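Local atomic coordinates of pyruvate formate-lyase 2 (PDB entry 2F3O), a protein that is of unknown function but belongs to the glycyl radical enzymes and probably acts as a lyase related to pyruvate formate-lyase and glycerol dehydratase. Residues C629-T642 with K650-S662. Numbering follows the deposited sequence.
Sequences CYPMTTNVGFGFFT and KSGEPLNPGVSPS
Asn635 and Leu655 grip each other through two hydrogen bonds that join the helix 634-640 to the extended chain running antiparallel along it. Leu655 N donates an almost straight bond (167°) to Asn635 O at 2.9 Å, and the side chain of Asn635 returns one from ND2 to Leu655 O at 2.8 Å. In both, the donor stands well above the plane of the accepting carbonyl. Asn635 O also takes the helical N-H of Gly639, which arrives from the opposite face of that carbonyl. With chi1 at 70°, CG of Asn635 sits between its own N and carbonyl carbon, which lays the amide obliquely across Pro657 and brings ND2 to 3.6 Å from Pro657 CB. A leucine here would probably leave Leu655 O without its amide donor and lose the amide's contact with Pro657.

In this glycyl radical enzyme residues 650-662 lead on from the helix towards the C-terminal part that carries the predicted radical glycine; strand 535-543 packs on Phe638 and Leu655, helix 762-770 on Val636 and Pro654. Leu655 lies alongside the helix, its CD1 3.7 Å from Phe638 CB and its CG near the CA of Gly639. Ahead of the helix, Pro631 packs its ring against the Pro657-Gly658 peptide, CG 3.5 Å from Gly658 N, while Cys629 SG rests 3.9 Å from Val659 CG1. A water links Val636 O of the helix to Gly652 O, and past the helix Gly652 N donates to Thr642 O at 3.1 Å.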
loop_
_atom_site.group_PDB
_atom_site.type_symbol
_atom_site.label_atom_id
_atom_site.label_comp_id
_atom_site.label_asym_id
_atom_site.label_seq_id
_atom_site.Cartn_x
_atom_site.Cartn_y
_atom_site.Cartn_z
ATOM N N CYS A 629 -17.126 -16.753 -24.699
ATOM C CA CYS A 629 -18.028 -16.862 -25.846
ATOM C C CYS A 629 -19.000 -18.022 -25.772
ATOM O O CYS A 629 -18.743 -19.090 -26.332
ATOM C CB CYS A 629 -17.249 -16.965 -27.149
ATOM S SG CYS A 629 -18.285 -16.551 -28.554
ATOM N N TYR A 630 -20.122 -17.815 -25.104
ATOM C CA TYR A 630 -21.119 -18.858 -25.018
ATOM C C TYR A 630 -22.462 -18.187 -24.884
ATOM O O TYR A 630 -22.534 -17.093 -24.337
ATOM C CB TYR A 630 -20.820 -19.850 -23.871
ATOM C CG TYR A 630 -20.898 -19.314 -22.475
ATOM C CD1 TYR A 630 -22.107 -19.274 -21.782
ATOM C CD2 TYR A 630 -19.756 -18.886 -21.832
ATOM C CE1 TYR A 630 -22.174 -18.778 -20.508
ATOM C CE2 TYR A 630 -19.801 -18.415 -20.552
ATOM C CZ TYR A 630 -21.012 -18.342 -19.898
ATOM O OH TYR A 630 -21.043 -17.858 -18.618
ATOM N N PRO A 631 -23.528 -18.817 -25.404
ATOM C CA PRO A 631 -24.764 -18.079 -25.527
ATOM C C PRO A 631 -25.841 -18.202 -24.462
ATOM O O PRO A 631 -26.674 -17.301 -24.394
ATOM C CB PRO A 631 -25.339 -18.641 -26.822
ATOM C CG PRO A 631 -24.879 -20.035 -26.843
ATOM C CD PRO A 631 -23.642 -20.152 -26.018
ATOM N N MET A 632 -25.841 -19.271 -23.661
ATOM C CA MET A 632 -27.079 -19.792 -23.028
ATOM C C MET A 632 -28.123 -19.960 -24.122
ATOM O O MET A 632 -27.824 -20.556 -25.145
ATOM C CB MET A 632 -27.606 -18.936 -21.862
ATOM C CG MET A 632 -26.635 -18.792 -20.686
ATOM S SD MET A 632 -25.846 -20.323 -20.144
ATOM C CE MET A 632 -27.247 -21.259 -19.531
ATOM N N THR A 633 -29.327 -19.430 -23.949
ATOM C CA THR A 633 -30.195 -19.315 -25.121
ATOM C C THR A 633 -30.445 -17.861 -25.476
ATOM O O THR A 633 -31.457 -17.545 -26.089
ATOM C CB THR A 633 -31.551 -20.116 -25.043
ATOM O OG1 THR A 633 -32.442 -19.523 -24.098
ATOM C CG2 THR A 633 -31.331 -21.572 -24.682
ATOM N N THR A 634 -29.515 -16.978 -25.105
ATOM C CA THR A 634 -29.662 -15.557 -25.423
ATOM C C THR A 634 -29.374 -15.268 -26.883
ATOM O O THR A 634 -29.691 -14.189 -27.357
ATOM C CB THR A 634 -28.744 -14.621 -24.595
ATOM O OG1 THR A 634 -27.389 -14.751 -25.047
ATOM C CG2 THR A 634 -28.833 -14.903 -23.102
ATOM N N ASN A 635 -28.768 -16.218 -27.596
ATOM C CA ASN A 635 -28.603 -16.062 -29.036
ATOM C C ASN A 635 -29.958 -16.045 -29.711
ATOM O O ASN A 635 -30.148 -15.334 -30.705
ATOM C CB ASN A 635 -27.734 -17.149 -29.645
ATOM C CG ASN A 635 -28.398 -18.485 -29.638
ATOM O OD1 ASN A 635 -28.949 -18.908 -28.623
ATOM N ND2 ASN A 635 -28.367 -19.167 -30.769
ATOM N N VAL A 636 -30.902 -16.797 -29.138
ATOM C CA VAL A 636 -32.280 -16.780 -29.585
ATOM C C VAL A 636 -32.952 -15.482 -29.135
ATOM O O VAL A 636 -33.561 -14.774 -29.942
ATOM C CB VAL A 636 -33.060 -18.005 -29.065
ATOM C CG1 VAL A 636 -34.543 -17.932 -29.476
ATOM C CG2 VAL A 636 -32.408 -19.288 -29.561
ATOM N N GLY A 637 -32.811 -15.164 -27.853
ATOM C CA GLY A 637 -33.495 -14.022 -27.273
ATOM C C GLY A 637 -33.102 -12.720 -27.939
ATOM O O GLY A 637 -33.979 -11.909 -28.276
ATOM N N PHE A 638 -31.791 -12.539 -28.149
ATOM C CA PHE A 638 -31.258 -11.336 -28.779
ATOM C C PHE A 638 -31.684 -11.298 -30.215
ATOM O O PHE A 638 -31.957 -10.223 -30.748
ATOM C CB PHE A 638 -29.733 -11.297 -28.762
ATOM C CG PHE A 638 -29.136 -10.961 -27.432
ATOM C CD1 PHE A 638 -27.916 -11.509 -27.054
ATOM C CD2 PHE A 638 -29.785 -10.102 -26.560
ATOM C CE1 PHE A 638 -27.365 -11.209 -25.855
ATOM C CE2 PHE A 638 -29.237 -9.798 -25.345
ATOM C CZ PHE A 638 -28.025 -10.350 -24.991
ATOM N N GLY A 639 -31.713 -12.482 -30.831
ATOM C CA GLY A 639 -32.184 -12.668 -32.200
ATOM C C GLY A 639 -33.529 -12.023 -32.476
ATOM O O GLY A 639 -33.623 -11.219 -33.397
ATOM N N PHE A 640 -34.534 -12.342 -31.648
ATOM C CA PHE A 640 -35.875 -11.736 -31.702
ATOM C C PHE A 640 -35.813 -10.249 -31.976
ATOM O O PHE A 640 -36.520 -9.747 -32.836
ATOM C CB PHE A 640 -36.634 -11.857 -30.372
ATOM C CG PHE A 640 -36.972 -13.266 -29.947
ATOM C CD1 PHE A 640 -37.176 -14.279 -30.875
ATOM C CD2 PHE A 640 -37.148 -13.557 -28.587
ATOM C CE1 PHE A 640 -37.499 -15.584 -30.455
ATOM C CE2 PHE A 640 -37.482 -14.845 -28.159
ATOM C CZ PHE A 640 -37.657 -15.865 -29.098
ATOM N N PHE A 641 -34.962 -9.555 -31.228
ATOM C CA PHE A 641 -34.868 -8.098 -31.284
ATOM C C PHE A 641 -33.656 -7.592 -32.072
ATOM O O PHE A 641 -33.308 -6.409 -31.981
ATOM C CB PHE A 641 -34.853 -7.512 -29.868
ATOM C CG PHE A 641 -35.944 -8.037 -28.995
ATOM C CD1 PHE A 641 -37.214 -7.518 -29.083
ATOM C CD2 PHE A 641 -35.700 -9.063 -28.094
ATOM C CE1 PHE A 641 -38.221 -8.011 -28.293
ATOM C CE2 PHE A 641 -36.701 -9.558 -27.305
ATOM C CZ PHE A 641 -37.964 -9.033 -27.399
ATOM N N THR A 642 -33.015 -8.486 -32.830
ATOM C CA THR A 642 -31.979 -8.091 -33.783
ATOM C C THR A 642 -32.572 -7.986 -35.195
ATOM O O THR A 642 -33.243 -8.909 -35.666
ATOM C CB THR A 642 -30.783 -9.054 -33.759
ATOM O OG1 THR A 642 -30.208 -9.033 -32.455
ATOM C CG2 THR A 642 -29.709 -8.632 -34.731
ATOM N N LYS A 650 -32.570 -13.027 -41.479
ATOM C CA LYS A 650 -33.785 -12.209 -41.490
ATOM C C LYS A 650 -34.020 -11.625 -40.095
ATOM O O LYS A 650 -33.677 -12.257 -39.095
ATOM C CB LYS A 650 -35.011 -13.039 -41.943
ATOM C CG LYS A 650 -35.025 -13.481 -43.428
ATOM C CD LYS A 650 -35.396 -12.326 -44.387
ATOM C CE LYS A 650 -36.924 -12.086 -44.483
ATOM N NZ LYS A 650 -37.598 -12.599 -45.724
ATOM N N SER A 651 -34.600 -10.425 -40.037
ATOM C CA SER A 651 -34.956 -9.778 -38.769
ATOM C C SER A 651 -35.830 -10.651 -37.866
ATOM O O SER A 651 -36.947 -11.011 -38.237
ATOM C CB SER A 651 -35.675 -8.457 -39.027
ATOM O OG SER A 651 -36.667 -8.233 -38.039
ATOM N N GLY A 652 -35.303 -11.000 -36.692
ATOM C CA GLY A 652 -36.058 -11.748 -35.695
ATOM C C GLY A 652 -35.471 -13.118 -35.484
ATOM O O GLY A 652 -35.699 -13.748 -34.454
ATOM N N GLU A 653 -34.704 -13.573 -36.470
ATOM C CA GLU A 653 -34.156 -14.926 -36.472
ATOM C C GLU A 653 -33.028 -15.038 -35.449
ATOM O O GLU A 653 -32.371 -14.039 -35.167
ATOM C CB GLU A 653 -33.668 -15.314 -37.886
ATOM C CG GLU A 653 -34.721 -15.992 -38.802
ATOM C CD GLU A 653 -34.196 -16.267 -40.245
ATOM O OE1 GLU A 653 -35.046 -16.453 -41.155
ATOM O OE2 GLU A 653 -32.951 -16.294 -40.480
ATOM N N PRO A 654 -32.832 -16.244 -34.864
ATOM C CA PRO A 654 -31.745 -16.573 -33.941
ATOM C C PRO A 654 -30.344 -16.207 -34.418
ATOM O O PRO A 654 -30.063 -16.226 -35.614
ATOM C CB PRO A 654 -31.839 -18.089 -33.840
ATOM C CG PRO A 654 -33.249 -18.364 -33.999
ATOM C CD PRO A 654 -33.733 -17.399 -35.031
ATOM N N LEU A 655 -29.477 -15.878 -33.469
ATOM C CA LEU A 655 -28.086 -15.623 -33.760
ATOM C C LEU A 655 -27.316 -16.927 -33.612
ATOM O O LEU A 655 -27.902 -17.952 -33.292
ATOM C CB LEU A 655 -27.539 -14.555 -32.815
ATOM C CG LEU A 655 -28.169 -13.158 -32.865
ATOM C CD1 LEU A 655 -27.672 -12.378 -31.689
ATOM C CD2 LEU A 655 -27.854 -12.408 -34.160
ATOM N N ASN A 656 -26.014 -16.917 -33.855
ATOM C CA ASN A 656 -25.284 -18.168 -33.755
ATOM C C ASN A 656 -24.893 -18.462 -32.311
ATOM O O ASN A 656 -24.658 -17.535 -31.534
ATOM C CB ASN A 656 -24.066 -18.182 -34.675
ATOM C CG ASN A 656 -22.952 -17.320 -34.173
ATOM O OD1 ASN A 656 -22.968 -16.095 -34.352
ATOM N ND2 ASN A 656 -21.947 -17.949 -33.564
ATOM N N PRO A 657 -24.847 -19.753 -31.935
ATOM C CA PRO A 657 -24.597 -20.074 -30.543
ATOM C C PRO A 657 -23.130 -20.395 -30.205
ATOM O O PRO A 657 -22.571 -21.403 -30.674
ATOM C CB PRO A 657 -25.488 -21.301 -30.319
ATOM C CG PRO A 657 -25.655 -21.926 -31.697
ATOM C CD PRO A 657 -25.073 -20.976 -32.721
ATOM N N GLY A 658 -22.528 -19.545 -29.373
ATOM C CA GLY A 658 -21.163 -19.760 -28.915
ATOM C C GLY A 658 -20.189 -19.553 -30.048
ATOM O O GLY A 658 -20.280 -18.579 -30.794
ATOM N N VAL A 659 -19.270 -20.495 -30.197
ATOM C CA VAL A 659 -18.338 -20.458 -31.306
ATOM C C VAL A 659 -18.796 -21.420 -32.394
ATOM O O VAL A 659 -18.013 -21.817 -33.262
ATOM C CB VAL A 659 -16.893 -20.747 -30.856
ATOM C CG1 VAL A 659 -16.414 -19.623 -29.978
ATOM C CG2 VAL A 659 -16.801 -22.056 -30.109
ATOM N N SER A 660 -20.074 -21.789 -32.342
ATOM C CA SER A 660 -20.648 -22.677 -33.337
ATOM C C SER A 660 -21.286 -21.835 -34.448
ATOM O O SER A 660 -21.876 -20.787 -34.169
ATOM C CB SER A 660 -21.663 -23.632 -32.690
ATOM O OG SER A 660 -21.147 -24.263 -31.528
ATOM N N PRO A 661 -21.142 -22.276 -35.715
ATOM C CA PRO A 661 -21.639 -21.593 -36.911
ATOM C C PRO A 661 -23.134 -21.372 -36.921
ATOM O O PRO A 661 -23.856 -22.011 -36.153
ATOM C CB PRO A 661 -21.274 -22.555 -38.045
ATOM C CG PRO A 661 -20.957 -23.842 -37.408
ATOM C CD PRO A 661 -20.404 -23.499 -36.079
ATOM N N SER A 662 -23.594 -20.481 -37.795
ATOM C CA SER A 662 -25.026 -20.237 -37.927
ATOM C C SER A 662 -25.808 -21.498 -38.349
ATOM O O SER A 662 -25.241 -22.467 -38.887
ATOM C CB SER A 662 -25.285 -19.077 -38.883
ATOM O OG SER A 662 -25.012 -17.839 -38.261
HETATM O O HOH W 1 -34.767 -15.888 -32.221
#